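Local coordinates for protein polyketide synthase (Synechococcus sp., PDB 4GOX) that forms the sulfotransferase domain of an olefin synthase and probably transfers a sulfo group from PAPS during hydrocarbon formation, at residues A94-A97 / K98-Q101; G133-R136 / H137-D140; N195-D198 / L199-V203. One frame throughout, in Å; residues are numbered along the deposited sequence.

Contacts 1 and 3 lie within helices of one sulfotransferase domain, built round a parallel sheet; contact 2 is the turn that leads into helix 136-145. Contact 1 lies on helix 92-104, its centre about 24 Å from the centre of the chain. It is remote from the other two: centres are about 27 Å from contact 2 and about 35 Å from contact 3. Contacts 2 and 3 are neighbours, with centres about 10 Å apart. They join where Asn195 ND2 probably donates to Gly133 O, at 2.9 Å. The bound adenosine-3'-5'-diphosphate lies about 12 Å from Gly133 and about 11 Å from the side chain of Ile196.

Contact 1: residues A94-A97 / K98-Q101; sequences ASQA and KVNQ
Lys98 N turns back on Ala94 O at 3.2 Å, a helical i to i+4 bond, and makes a weak second bond to Ser95 O. The CB of Lys98 rests near Ser95 O, while its amine leads away from the preceding turn. Val99 N continues the pattern with a bond to Ser95 O, in the carbonyl plane. The Val99 side chain crosses that of Gln96, with CG1 4.0 Å from Gln96 NE2. It also touches Gln81 and Leu84 of helix 79-88. This is one face of helix 92-104 packing on the helix before it, at the edge of the sulfotransferase domain. Ser95 OG bonds to Gln81 O on the same face.

Asn100 N closes on Gln96 O at 2.8 Å, with the donor almost in line with the carbonyl. The side-chain amides of the same two residues also meet. Gln96 NE2 donates to Asn100 OD1 at 3.2 Å, but from above the carbonyl plane, with the amide planes 35° apart. Gln96 reaches there with CG turned away from its own N (chi1 -163°) and a bend at chi2. Its OE1 accepts from Gln81 NE2, which is consistent with this orientation of the amide. Gln101 folds back on the preceding turn: NE2 reaches Ala97 O at 2.8 Å, and Gln101 N bonds to the same oxygen at 3.1 Å, a grip by two donors.

Contact 2: residues G133-R136 / H137-D140; sequences GSDR and HILD
Asp135 holds its CG anti to the backbone N (chi1 -174°), which swings the carboxylate forward over the start of the helix, to His137 N. Asp140 has CG beside its own N (chi1 -71°), and this leans its carboxylate back toward Arg136.

Asp135 OD1 accepts from His137 N at 3.0 Å. The N-H comes from above the carboxylate plane, 51° out of it. The side chains of Asp135 and His137 run side by side, and OD1 also touches His137 CB. Ile138 crosses Asp135 at about a right angle and lays CD1 on its CB, 3.6 Å away. Asp135 O receives only weak bonds from Ile138 N and Leu139 N. The first firm i to i+4 backbone bond here is Asp140 N to Arg136 O, 2.8 Å.

The Arg136 and Asp140 pair is a salt bridge of charges alone. Arg136 NE is 3.4 Å from Asp140 OD1, but the oxygen lies well out of the guanidinium plane and no N-H points at it. The two side chains cross at about a right angle. Arg136 also touches Asn195, Asp198 and Thr202 of helix 181-202. Leu139 packs on Gly133, its CD2 3.8 Å from Gly133 N, and also touches Asn195. The ring of His137 stacks on Trp15.

The Asp135 to His137 bond is an aspartate N-cap, at the start of helix 136-145 after the loop from strand 124-129.

Contact 3: residues N195-D198 / L199-V203; sequences NILD and LGRTV
Asn195 O accepts from Leu199 N at 2.9 Å, the first of the regular i to i+4 bonds here. The Asn195 side chain points away from the next turn, and ND2 bonds to Gly133 O. Ile196 O takes Gly200 N at 2.9 Å in the same manner. The side chain of Ile196 leans on Leu30 and His153, of strands 26-30 and 149-155. Leu199 packs on Leu30 too, and on Tyr151. This is the last part of helix 181-202, lying against the parallel sheet of the sulfotransferase fold.

Leu197 lays its side chain against Arg201. Leu197 CG lies opposite the backbone N (chi1 -178°), which sets it over one face of the guanidinium, and CD2 is 3.6 Å from Arg201 NH1. Leu197 also touches Tyr208 and Gln210 of strand 208-212. With an alanine here the contact over the guanidinium is gone, which would probably leave the arginine freer to swing and open a gap toward Tyr208 and Gln210.

Asp198 meets the same group at its edge. OD1 lies near the guanidinium plane but 3.7 Å from Arg201 NH1, a long salt bridge. Water fills in the contact: one molecule donates to Asp198 OD1 at 2.8 Å and accepts from Arg201 NH1 at 2.7 Å, and a second bridges the pair with a weak bond to NH1. Arg201 is poorly ordered, so these positions are approximate. Asp198 O receives weak bonds from Arg201 N and Thr202 N. Thr202 OG1 donates to Leu199 O at 2.6 Å, on a lone pair; Val203 N bonds to the same oxygen at the helix end.

Contact 1: residues A94-A97 / K98-Q101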
loop_
_atom_site.group_PDB
_atom_site.type_symbol
_atom_site.label_atom_id
_atom_site.label_comp_id
_atom_site.label_asym_id
_atom_site.label_seq_id
_atom_site.Cartn_x
_atom_site.Cartn_y
_atom_site.Cartn_z
ATOM N N ALA A 94 -1.955 19.957 -16.574
ATOM C CA ALA A 94 -1.135 19.166 -17.493
ATOM C C ALA A 94 -1.113 17.696 -17.065
ATOM O O ALA A 94 -1.070 16.816 -17.931
ATOM C CB ALA A 94 0.280 19.709 -17.549
ATOM N N SER A 95 -1.142 17.433 -15.731
ATOM C CA SER A 95 -1.150 16.077 -15.179
ATOM C C SER A 95 -2.455 15.384 -15.570
ATOM O O SER A 95 -2.414 14.336 -16.213
ATOM C CB SER A 95 -1.001 16.106 -13.660
ATOM O OG SER A 95 -0.225 14.999 -13.232
ATOM N N GLN A 96 -3.602 16.015 -15.235
ATOM C CA GLN A 96 -4.948 15.564 -15.567
ATOM C C GLN A 96 -5.101 15.283 -17.081
ATOM O O GLN A 96 -5.658 14.249 -17.444
ATOM C CB GLN A 96 -5.990 16.588 -15.076
ATOM C CG GLN A 96 -7.421 16.060 -14.996
ATOM C CD GLN A 96 -7.574 14.890 -14.047
ATOM O OE1 GLN A 96 -7.581 15.043 -12.819
ATOM N NE2 GLN A 96 -7.695 13.692 -14.606
ATOM N N ALA A 97 -4.543 16.158 -17.944
ATOM C CA ALA A 97 -4.582 16.014 -19.404
ATOM C C ALA A 97 -3.834 14.759 -19.890
ATOM O O ALA A 97 -4.262 14.140 -20.864
ATOM C CB ALA A 97 -4.016 17.269 -20.080
ATOM N N LYS A 98 -2.716 14.397 -19.226
ATOM C CA LYS A 98 -1.917 13.198 -19.536
ATOM C C LYS A 98 -2.784 11.955 -19.155
ATOM O O LYS A 98 -2.841 10.986 -19.926
ATOM C CB LYS A 98 -0.591 13.227 -18.731
ATOM C CG LYS A 98 0.413 12.117 -19.030
ATOM C CD LYS A 98 1.214 12.348 -20.297
ATOM C CE LYS A 98 1.910 11.087 -20.743
ATOM N NZ LYS A 98 2.086 11.045 -22.219
ATOM N N VAL A 99 -3.506 12.035 -18.005
ATOM C CA VAL A 99 -4.408 10.977 -17.514
ATOM C C VAL A 99 -5.607 10.803 -18.494
ATOM O O VAL A 99 -5.847 9.684 -18.955
ATOM C CB VAL A 99 -4.829 11.191 -16.033
ATOM C CG1 VAL A 99 -5.990 10.271 -15.625
ATOM C CG2 VAL A 99 -3.636 10.992 -15.093
ATOM N N ASN A 100 -6.282 11.930 -18.862
ATOM C CA ASN A 100 -7.426 12.004 -19.786
ATOM C C ASN A 100 -7.112 11.424 -21.163
ATOM O O ASN A 100 -7.984 10.828 -21.802
ATOM C CB ASN A 100 -7.958 13.441 -19.896
ATOM C CG ASN A 100 -8.675 13.954 -18.654
ATOM O OD1 ASN A 100 -8.776 13.284 -17.612
ATOM N ND2 ASN A 100 -9.197 15.170 -18.737
ATOM N N GLN A 101 -5.857 11.563 -21.590
ATOM C CA GLN A 101 -5.374 11.040 -22.861
ATOM C C GLN A 101 -5.166 9.528 -22.793
ATOM O O GLN A 101 -5.480 8.810 -23.746
ATOM C CB GLN A 101 -4.125 11.809 -23.320
ATOM C CG GLN A 101 -4.433 12.983 -24.286
ATOM C CD GLN A 101 -5.758 13.717 -24.062
ATOM O OE1 GLN A 101 -6.778 13.436 -24.716
ATOM N NE2 GLN A 101 -5.772 14.681 -23.146
#

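Contact 2: residues G133-R136 / H137-D140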
loop_
_atom_site.group_PDB
_atom_site.type_symbol
_atom_site.label_atom_id
_atom_site.label_comp_id
_atom_site.label_asym_id
_atom_site.label_seq_id
_atom_site.Cartn_x
_atom_site.Cartn_y
_atom_site.Cartn_z
ATOM N N GLY A 133 -5.337 -5.826 -1.465
ATOM C CA GLY A 133 -5.472 -7.107 -0.734
ATOM C C GLY A 133 -6.871 -7.548 -0.367
ATOM O O GLY A 133 -7.072 -8.711 -0.007
ATOM N N SER A 134 -7.880 -6.651 -0.500
ATOM C CA SER A 134 -9.288 -6.993 -0.212
ATOM C C SER A 134 -9.890 -7.992 -1.199
ATOM O O SER A 134 -10.924 -8.584 -0.922
ATOM C CB SER A 134 -10.143 -5.729 -0.169
ATOM O OG SER A 134 -9.746 -4.956 0.955
ATOM N N ASP A 135 -9.229 -8.187 -2.343
ATOM C CA ASP A 135 -9.678 -9.072 -3.413
ATOM C C ASP A 135 -8.455 -9.764 -3.996
ATOM O O ASP A 135 -7.609 -9.135 -4.645
ATOM C CB ASP A 135 -10.375 -8.234 -4.508
ATOM C CG ASP A 135 -11.030 -9.003 -5.643
ATOM O OD1 ASP A 135 -10.861 -10.250 -5.704
ATOM O OD2 ASP A 135 -11.739 -8.371 -6.445
ATOM N N ARG A 136 -8.402 -11.061 -3.791
ATOM C CA ARG A 136 -7.378 -11.981 -4.266
ATOM C C ARG A 136 -7.182 -11.837 -5.776
ATOM O O ARG A 136 -6.058 -11.951 -6.256
ATOM C CB ARG A 136 -7.803 -13.450 -3.918
ATOM C CG ARG A 136 -6.683 -14.484 -4.143
ATOM C CD ARG A 136 -5.399 -14.233 -3.319
ATOM N NE ARG A 136 -4.178 -14.588 -4.059
ATOM C CZ ARG A 136 -3.637 -15.807 -4.100
ATOM N NH1 ARG A 136 -2.534 -16.028 -4.804
ATOM N NH2 ARG A 136 -4.199 -16.815 -3.442
ATOM N N HIS A 137 -8.277 -11.592 -6.514
ATOM C CA HIS A 137 -8.242 -11.396 -7.956
ATOM C C HIS A 137 -7.414 -10.155 -8.333
ATOM O O HIS A 137 -6.622 -10.231 -9.267
ATOM C CB HIS A 137 -9.669 -11.391 -8.543
ATOM C CG HIS A 137 -9.695 -11.303 -10.031
ATOM N ND1 HIS A 137 -9.275 -12.356 -10.819
ATOM C CD2 HIS A 137 -10.059 -10.268 -10.831
ATOM C CE1 HIS A 137 -9.382 -11.924 -12.069
ATOM N NE2 HIS A 137 -9.876 -10.686 -12.123
ATOM N N ILE A 138 -7.498 -9.056 -7.538
ATOM C CA ILE A 138 -6.688 -7.849 -7.758
ATOM C C ILE A 138 -5.205 -8.235 -7.592
ATOM O O ILE A 138 -4.404 -7.961 -8.477
ATOM C CB ILE A 138 -7.070 -6.685 -6.791
ATOM C CG1 ILE A 138 -8.523 -6.186 -7.050
ATOM C CG2 ILE A 138 -6.057 -5.546 -6.912
ATOM C CD1 ILE A 138 -9.067 -5.170 -5.865
ATOM N N LEU A 139 -4.866 -8.908 -6.475
ATOM C CA LEU A 139 -3.508 -9.358 -6.167
ATOM C C LEU A 139 -2.969 -10.268 -7.271
ATOM O O LEU A 139 -1.796 -10.136 -7.622
ATOM C CB LEU A 139 -3.496 -10.123 -4.824
ATOM C CG LEU A 139 -3.840 -9.331 -3.538
ATOM C CD1 LEU A 139 -3.615 -10.204 -2.298
ATOM C CD2 LEU A 139 -3.004 -8.040 -3.419
ATOM N N ASP A 140 -3.828 -11.198 -7.829
ATOM C CA ASP A 140 -3.459 -12.090 -8.936
ATOM C C ASP A 140 -2.971 -11.292 -10.157
ATOM O O ASP A 140 -2.158 -11.806 -10.932
ATOM C CB ASP A 140 -4.658 -12.978 -9.359
ATOM C CG ASP A 140 -5.026 -14.058 -8.347
ATOM O OD1 ASP A 140 -4.198 -14.355 -7.460
ATOM O OD2 ASP A 140 -6.140 -14.597 -8.440
#

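Contact 3: residues N195-D198 / L199-V203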
loop_
_atom_site.group_PDB
_atom_site.type_symbol
_atom_site.label_atom_id
_atom_site.label_comp_id
_atom_site.label_asym_id
_atom_site.label_seq_id
_atom_site.Cartn_x
_atom_site.Cartn_y
_atom_site.Cartn_z
ATOM N N ASN A 195 -5.706 -12.847 2.252
ATOM C CA ASN A 195 -5.363 -12.767 0.821
ATOM C C ASN A 195 -3.878 -12.469 0.597
ATOM O O ASN A 195 -3.248 -13.146 -0.213
ATOM C CB ASN A 195 -6.233 -11.752 0.088
ATOM C CG ASN A 195 -7.678 -12.140 -0.048
ATOM O OD1 ASN A 195 -8.011 -13.297 -0.072
ATOM N ND2 ASN A 195 -8.567 -11.186 -0.206
ATOM N N ILE A 196 -3.317 -11.502 1.341
ATOM C CA ILE A 196 -1.903 -11.115 1.208
ATOM C C ILE A 196 -0.984 -12.240 1.669
ATOM O O ILE A 196 -0.008 -12.558 0.981
ATOM C CB ILE A 196 -1.552 -9.747 1.854
ATOM C CG1 ILE A 196 -2.490 -8.627 1.351
ATOM C CG2 ILE A 196 -0.090 -9.382 1.544
ATOM C CD1 ILE A 196 -2.572 -7.469 2.337
ATOM N N LEU A 197 -1.324 -12.867 2.817
ATOM C CA LEU A 197 -0.631 -14.047 3.326
ATOM C C LEU A 197 -0.624 -15.162 2.248
ATOM O O LEU A 197 0.445 -15.718 1.966
ATOM C CB LEU A 197 -1.315 -14.556 4.607
ATOM C CG LEU A 197 -0.656 -15.750 5.276
ATOM C CD1 LEU A 197 0.681 -15.354 5.875
ATOM C CD2 LEU A 197 -1.596 -16.390 6.321
ATOM N N ASP A 198 -1.807 -15.480 1.649
ATOM C CA ASP A 198 -1.914 -16.493 0.593
ATOM C C ASP A 198 -1.032 -16.140 -0.613
ATOM O O ASP A 198 -0.350 -17.023 -1.123
ATOM C CB ASP A 198 -3.368 -16.701 0.136
ATOM C CG ASP A 198 -4.245 -17.422 1.160
ATOM O OD1 ASP A 198 -3.704 -17.857 2.217
ATOM O OD2 ASP A 198 -5.481 -17.482 0.947
ATOM N N LEU A 199 -0.996 -14.843 -1.024
ATOM C CA LEU A 199 -0.109 -14.393 -2.106
ATOM C C LEU A 199 1.354 -14.671 -1.739
ATOM O O LEU A 199 2.085 -15.273 -2.529
ATOM C CB LEU A 199 -0.313 -12.898 -2.425
ATOM C CG LEU A 199 0.699 -12.247 -3.387
ATOM C CD1 LEU A 199 0.597 -12.827 -4.762
ATOM C CD2 LEU A 199 0.537 -10.733 -3.410
ATOM N N GLY A 200 1.749 -14.250 -0.540
ATOM C CA GLY A 200 3.084 -14.467 0.003
ATOM C C GLY A 200 3.537 -15.906 -0.021
ATOM O O GLY A 200 4.692 -16.177 -0.345
ATOM N N ARG A 201 2.617 -16.847 0.262
ATOM C CA ARG A 201 2.929 -18.275 0.213
ATOM C C ARG A 201 3.233 -18.756 -1.204
ATOM O O ARG A 201 4.087 -19.632 -1.359
ATOM C CB ARG A 201 1.804 -19.128 0.818
ATOM C CG ARG A 201 1.788 -19.118 2.337
ATOM C CD ARG A 201 1.081 -20.334 2.907
ATOM N NE ARG A 201 0.978 -20.243 4.367
ATOM C CZ ARG A 201 -0.097 -19.809 5.023
ATOM N NH1 ARG A 201 -1.185 -19.440 4.359
ATOM N NH2 ARG A 201 -0.095 -19.759 6.349
ATOM N N THR A 202 2.541 -18.202 -2.227
ATOM C CA THR A 202 2.751 -18.592 -3.630
ATOM C C THR A 202 4.097 -18.097 -4.158
ATOM O O THR A 202 4.700 -18.767 -4.985
ATOM C CB THR A 202 1.591 -18.168 -4.544
ATOM O OG1 THR A 202 1.571 -16.748 -4.637
ATOM C CG2 THR A 202 0.237 -18.701 -4.086
ATOM N N VAL A 203 4.554 -16.930 -3.703
ATOM C CA VAL A 203 5.847 -16.362 -4.119
ATOM C C VAL A 203 6.908 -16.702 -3.047
ATOM O O VAL A 203 6.559 -17.043 -1.918
ATOM C CB VAL A 203 5.754 -14.838 -4.428
ATOM C CG1 VAL A 203 4.593 -14.538 -5.372
ATOM C CG2 VAL A 203 5.642 -14.004 -3.153
HETATM O O HOH W 1 -4.472 -19.204 4.462
HETATM O O HOH W 2 -1.963 -20.005 1.800
#